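Local coordinates for protein putative NAD dependent dehydrogenase (Micromonospora echinospora, PDB 6NOR) that binds NAD and is probably an oxidoreductase of the GFO/IDH/MocA family that acts in the biosynthesis of the aminoglycoside antibiotic gentamicin, at residues 181-184 against 189-192; 208-213 against 239-244. All blocks are in the same frame, centred on the assembly; numbering follows the deposited sequence.

Going from the N terminus, the chain first builds the parallel Rossmann sheet and then enters the GFO/IDH/MocA C-terminal domain, where both contacts lie. Contact 1 closes the shorter loop: after strand 167-175 the chain makes a 3-10 turn at 182-184, and the end of helix 187-190 packs against this turn, whose other side meets the NAD diphosphate. Contact 2 opens later, so the two stand in series, neither nested nor crossed. Contact 2 spans the hairpin of strands 215-223 and 234-241, setting the exit of helix 199-209 against the far end of 234-241. The nearest atoms of contact 1 and contact 2 are about 17 Å apart. Contact 1 faces the cofactor, whereas contact 2 ties helix to mixed sheet away from it.

Contact 1 of 2, residues 181-184 against 189-192; sequences TDWF and TAGG. With NAD (nicotinamide-adenine-dinucleotide), chain G.
The hydroxyl of Thr189 ties the helix end back to the 3-10 turn with a hydrogen bond from OG1 to the carbonyl O of Trp183, 2.9 Å long, in the carbonyl plane on a lone pair. Its torsion (chi1 38°) sets OG1 between its own backbone N and carbonyl carbon, facing that oxygen. A water adds a second polar link, donating to Phe184 O and to Gly192 O at 2.7 Å. The apolar contact is slight: Ala190 CB meets the Trp183 ring at its edge, 4.0 Å from CZ3. That CB also sits 3.3 Å from Phe184 O, so a small residue suits the place. This turn belongs to the C-terminal domain, yet it faces the dinucleotide held by the Rossmann domain, so both domains contribute to the NAD pocket. Within this contact the main grip falls on one phosphate oxygen: NAD O1A accepts from Trp183 NE1 at 3.0 Å and from Thr181 OG1 at 3.1 Å, while the bond from NE1 to the bridging O3 is weak. Tryptophan suits because its N-H reaches the diphosphate as its six-membered ring passes the nicotinamide ribose, CH2 lying 3.6 Å from NAD C3D. Phe184 CD1 lies over one indole face, toward its rim, and the phenyl edge points to NAD O2N.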
loop_
_atom_site.group_PDB
_atom_site.type_symbol
_atom_site.label_atom_id
_atom_site.label_comp_id
_atom_site.label_asym_id
_atom_site.label_seq_id
_atom_site.Cartn_x
_atom_site.Cartn_y
_atom_site.Cartn_z
ATOM N N THR A 181 24.707 19.816 5.766
ATOM C CA THR A 181 25.710 20.808 6.109
ATOM C C THR A 181 26.038 20.782 7.587
ATOM O O THR A 181 25.204 20.481 8.424
ATOM C CB THR A 181 25.287 22.237 5.696
ATOM O OG1 THR A 181 24.009 22.552 6.241
ATOM C CG2 THR A 181 25.207 22.366 4.190
ATOM N N ASP A 182 27.273 21.149 7.882
ATOM C CA ASP A 182 27.881 20.920 9.177
ATOM C C ASP A 182 27.269 21.701 10.348
ATOM O O ASP A 182 27.275 21.231 11.463
ATOM C CB ASP A 182 29.380 21.235 9.078
ATOM C CG ASP A 182 30.152 20.745 10.281
ATOM O OD1 ASP A 182 30.489 19.542 10.324
ATOM O OD2 ASP A 182 30.395 21.562 11.193
ATOM N N TRP A 183 26.750 22.892 10.105
ATOM C CA TRP A 183 26.314 23.729 11.218
ATOM C C TRP A 183 25.155 23.093 11.982
ATOM O O TRP A 183 24.955 23.379 13.147
ATOM C CB TRP A 183 25.924 25.139 10.732
ATOM C CG TRP A 183 24.704 25.206 9.848
ATOM C CD1 TRP A 183 24.684 25.303 8.479
ATOM C CD2 TRP A 183 23.325 25.178 10.265
ATOM N NE1 TRP A 183 23.390 25.343 8.026
ATOM C CE2 TRP A 183 22.538 25.264 9.100
ATOM C CE3 TRP A 183 22.688 25.094 11.506
ATOM C CZ2 TRP A 183 21.147 25.276 9.144
ATOM C CZ3 TRP A 183 21.316 25.096 11.555
ATOM C CH2 TRP A 183 20.549 25.174 10.377
ATOM N N PHE A 184 24.393 22.240 11.310
ATOM C CA PHE A 184 23.270 21.550 11.938
ATOM C C PHE A 184 23.675 20.726 13.156
ATOM O O PHE A 184 22.851 20.478 14.008
ATOM C CB PHE A 184 22.581 20.608 10.959
ATOM C CG PHE A 184 21.662 21.282 9.972
ATOM C CD1 PHE A 184 22.151 21.774 8.777
ATOM C CD2 PHE A 184 20.304 21.340 10.204
ATOM C CE1 PHE A 184 21.322 22.336 7.850
ATOM C CE2 PHE A 184 19.452 21.910 9.270
ATOM C CZ PHE A 184 19.968 22.410 8.091
ATOM N N THR A 189 25.481 26.625 16.909
ATOM C CA THR A 189 24.952 27.162 15.665
ATOM C C THR A 189 23.539 26.686 15.369
ATOM O O THR A 189 22.834 27.306 14.585
ATOM C CB THR A 189 25.844 26.798 14.471
ATOM O OG1 THR A 189 26.343 25.468 14.656
ATOM C CG2 THR A 189 27.003 27.752 14.361
ATOM N N ALA A 190 23.120 25.593 15.993
ATOM C CA ALA A 190 21.854 24.973 15.599
ATOM C C ALA A 190 20.776 24.962 16.677
ATOM O O ALA A 190 19.602 24.801 16.369
ATOM C CB ALA A 190 22.111 23.550 15.118
ATOM N N GLY A 191 21.163 25.118 17.938
ATOM C CA GLY A 191 20.193 25.059 19.017
ATOM C C GLY A 191 19.997 23.646 19.529
ATOM O O GLY A 191 20.019 23.400 20.723
ATOM N N GLY A 192 19.832 22.709 18.612
ATOM C CA GLY A 192 19.707 21.306 18.959
ATOM C C GLY A 192 19.700 20.474 17.702
ATOM O O GLY A 192 19.901 21.007 16.614
HETATM P PA NAD G . 22.580 25.806 4.312
HETATM O O1A NAD G . 23.852 25.425 5.107
HETATM O O2A NAD G . 22.394 25.015 3.073
HETATM O O5B NAD G . 22.653 27.324 3.924
HETATM C C5B NAD G . 22.966 28.270 4.931
HETATM C C4B NAD G . 23.423 29.547 4.178
HETATM O O4B NAD G . 23.463 30.573 4.979
HETATM C C3B NAD G . 24.839 29.347 3.688
HETATM O O3B NAD G . 24.893 29.733 2.381
HETATM C C2B NAD G . 25.689 30.291 4.583
HETATM O O2B NAD G . 26.851 30.754 3.804
HETATM C C1B NAD G . 24.886 31.256 4.782
HETATM N N9A NAD G . 25.147 31.989 6.007
HETATM C C8A NAD G . 25.636 31.563 7.188
HETATM N N7A NAD G . 25.648 32.621 8.035
HETATM C C5A NAD G . 25.176 33.684 7.382
HETATM C C6A NAD G . 24.992 34.983 7.755
HETATM N N6A NAD G . 25.261 35.545 8.983
HETATM N N1A NAD G . 24.482 35.857 6.899
HETATM C C2A NAD G . 24.165 35.472 5.638
HETATM N N3A NAD G . 24.358 34.184 5.265
HETATM C C4A NAD G . 24.854 33.293 6.131
HETATM O O3 NAD G . 21.375 25.618 5.272
HETATM P PN NAD G . 19.835 25.461 4.894
HETATM O O1N NAD G . 19.395 26.294 3.734
HETATM O O2N NAD G . 19.517 23.994 4.662
HETATM O O5D NAD G . 19.045 25.949 6.167
HETATM C C5D NAD G . 18.865 27.328 6.426
HETATM C C4D NAD G . 17.608 27.518 7.298
HETATM O O4D NAD G . 16.540 27.014 6.750
HETATM C C3D NAD G . 17.768 26.757 8.648
HETATM O O3D NAD G . 17.267 27.496 9.610
HETATM C C2D NAD G . 16.981 25.447 8.430
HETATM O O2D NAD G . 16.520 24.919 9.745
HETATM C C1D NAD G . 15.988 25.813 7.670
HETATM N N1N NAD G . 15.510 24.750 6.836
HETATM C C2N NAD G . 14.139 24.620 6.648
HETATM C C3N NAD G . 13.615 23.603 5.847
HETATM C C7N NAD G . 12.086 23.517 5.710
HETATM O O7N NAD G . 11.593 22.629 5.120
HETATM N N7N NAD G . 11.274 24.505 6.333
HETATM C C4N NAD G . 14.436 22.690 5.226
HETATM C C5N NAD G . 15.815 22.819 5.402
HETATM C C6N NAD G . 16.348 23.855 6.215
HETATM O O HOH W 1 19.810 21.077 13.886
#

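Contact 2 of 2, residues 208-213 against 239-244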
loop_
_atom_site.group_PDB
_atom_site.type_symbol
_atom_site.label_atom_id
_atom_site.label_comp_id
_atom_site.label_asym_id
_atom_site.label_seq_id
_atom_site.Cartn_x
_atom_site.Cartn_y
_atom_site.Cartn_z
ATOM N N TRP A 208 -1.732 21.442 15.294
ATOM C CA TRP A 208 -2.611 21.888 14.237
ATOM C C TRP A 208 -3.657 20.855 13.912
ATOM O O TRP A 208 -4.831 21.178 13.805
ATOM C CB TRP A 208 -1.781 22.212 13.010
ATOM C CG TRP A 208 -2.538 22.554 11.777
ATOM C CD1 TRP A 208 -3.437 23.581 11.608
ATOM C CD2 TRP A 208 -2.415 21.914 10.504
ATOM N NE1 TRP A 208 -3.885 23.596 10.312
ATOM C CE2 TRP A 208 -3.269 22.588 9.614
ATOM C CE3 TRP A 208 -1.668 20.829 10.035
ATOM C CZ2 TRP A 208 -3.397 22.212 8.281
ATOM C CZ3 TRP A 208 -1.797 20.457 8.705
ATOM C CH2 TRP A 208 -2.657 21.142 7.849
ATOM N N MET A 209 -3.238 19.605 13.781
ATOM C CA MET A 209 -4.194 18.547 13.465
ATOM C C MET A 209 -5.273 18.471 14.538
ATOM O O MET A 209 -6.396 18.116 14.244
ATOM C CB MET A 209 -3.492 17.200 13.308
ATOM C CG MET A 209 -2.712 17.083 12.003
ATOM S SD MET A 209 -3.741 17.159 10.511
ATOM C CE MET A 209 -2.465 17.128 9.282
ATOM N N LEU A 210 -4.945 18.863 15.768
ATOM C CA LEU A 210 -5.929 18.794 16.850
ATOM C C LEU A 210 -6.777 20.046 17.036
ATOM O O LEU A 210 -7.661 20.065 17.888
ATOM C CB LEU A 210 -5.245 18.480 18.174
ATOM C CG LEU A 210 -4.776 17.050 18.392
ATOM C CD1 LEU A 210 -4.498 16.832 19.857
ATOM C CD2 LEU A 210 -5.795 16.077 17.891
ATOM N N GLY A 211 -6.501 21.090 16.265
ATOM C CA GLY A 211 -7.226 22.342 16.399
ATOM C C GLY A 211 -6.537 23.287 17.362
ATOM O O GLY A 211 -7.187 24.060 18.053
ATOM N N LYS A 212 -5.210 23.208 17.387
ATOM C CA LYS A 212 -4.344 24.021 18.242
ATOM C C LYS A 212 -4.825 24.209 19.685
ATOM O O LYS A 212 -5.040 25.335 20.119
ATOM C CB LYS A 212 -4.134 25.390 17.600
ATOM C CG LYS A 212 -3.454 25.320 16.263
ATOM C CD LYS A 212 -3.455 26.664 15.572
ATOM C CE LYS A 212 -2.635 26.593 14.300
ATOM N NZ LYS A 212 -2.538 27.900 13.604
ATOM N N PRO A 213 -4.998 23.107 20.428
ATOM C CA PRO A 213 -5.300 23.228 21.853
ATOM C C PRO A 213 -4.045 23.439 22.692
ATOM O O PRO A 213 -2.938 23.188 22.207
ATOM C CB PRO A 213 -5.948 21.879 22.179
ATOM C CG PRO A 213 -5.302 20.933 21.255
ATOM C CD PRO A 213 -5.104 21.701 19.976
ATOM N N ILE A 239 3.441 14.282 24.143
ATOM C CA ILE A 239 2.742 15.505 24.491
ATOM C C ILE A 239 1.380 15.226 25.106
ATOM O O ILE A 239 0.577 14.490 24.544
ATOM C CB ILE A 239 2.526 16.389 23.262
ATOM C CG1 ILE A 239 3.843 16.661 22.554
ATOM C CG2 ILE A 239 1.883 17.712 23.639
ATOM C CD1 ILE A 239 3.631 17.404 21.252
ATOM N N GLU A 240 1.110 15.832 26.254
ATOM C CA GLU A 240 -0.218 15.744 26.834
ATOM C C GLU A 240 -0.968 17.044 26.568
ATOM O O GLU A 240 -0.649 18.075 27.134
ATOM C CB GLU A 240 -0.129 15.453 28.328
ATOM C CG GLU A 240 -1.441 15.516 29.081
ATOM C CD GLU A 240 -1.268 15.212 30.568
ATOM O OE1 GLU A 240 -1.939 15.867 31.398
ATOM O OE2 GLU A 240 -0.455 14.319 30.904
ATOM N N PHE A 241 -1.969 16.994 25.702
ATOM C CA PHE A 241 -2.811 18.154 25.478
ATOM C C PHE A 241 -3.851 18.356 26.579
ATOM O O PHE A 241 -4.154 17.449 27.336
ATOM C CB PHE A 241 -3.486 18.050 24.114
ATOM C CG PHE A 241 -2.519 18.123 22.976
ATOM C CD1 PHE A 241 -2.045 19.348 22.543
ATOM C CD2 PHE A 241 -2.050 16.966 22.362
ATOM C CE1 PHE A 241 -1.125 19.429 21.499
ATOM C CE2 PHE A 241 -1.139 17.042 21.325
ATOM C CZ PHE A 241 -0.675 18.281 20.889
ATOM N N ALA A 242 -4.394 19.564 26.643
ATOM C CA ALA A 242 -5.298 19.982 27.708
ATOM C C ALA A 242 -6.600 19.178 27.774
ATOM O O ALA A 242 -7.099 18.898 28.847
ATOM C CB ALA A 242 -5.613 21.462 27.552
ATOM N N ASP A 243 -7.152 18.822 26.624
ATOM C CA ASP A 243 -8.348 17.979 26.566
ATOM C C ASP A 243 -8.096 16.532 26.988
ATOM O O ASP A 243 -9.027 15.753 27.152
ATOM C CB ASP A 243 -8.896 17.970 25.152
ATOM C CG ASP A 243 -7.841 17.574 24.148
ATOM O OD1 ASP A 243 -7.492 16.383 24.128
ATOM O OD2 ASP A 243 -7.337 18.448 23.408
ATOM N N GLY A 244 -6.831 16.167 27.115
ATOM C CA GLY A 244 -6.474 14.808 27.452
ATOM C C GLY A 244 -6.027 13.941 26.283
ATOM O O GLY A 244 -5.812 12.751 26.459
#
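Leu210 lays one methyl over a face of the Phe241 ring, a CH-pi contact in which CD1 stands 3.8 Å from the ring centroid and 25° off the normal. Leu210 CD1 and Phe241 CD2 are 3.5 Å apart, the methyl being displaced toward the rim. Ile239 CG2 covers the opposite face, and the phenyl is thus sandwiched between two aliphatic groups, a fitting place for a flat, buried side chain. With CG anti to its carbonyl carbon (chi1 -66°), Phe241 directs its ring toward the segment that follows helix 199-209. Pro213 packs beside it, its CG 3.8 Å from Phe241 CD1 at an oblique angle; its rigid ring suits a chain leaving the helix. The outer side is looser and more polar. There the exposed Asp243 brings OD2 to 3.9 Å from Pro213 CG, while OD1 accepts a hydrogen bond from Ala245 N. Gly211, in a Schellman motif, and Gly244, closing a type I beta turn from Phe241, have positive phi, where a CB would jam against the preceding carbonyl O. The contact joins the exit of helix 199-209 to the end of strand 234-241, with Leu210 and Phe241 both resting on Val170 of strand 167-175 and Phe241 also on Ile215 of strand 215-223.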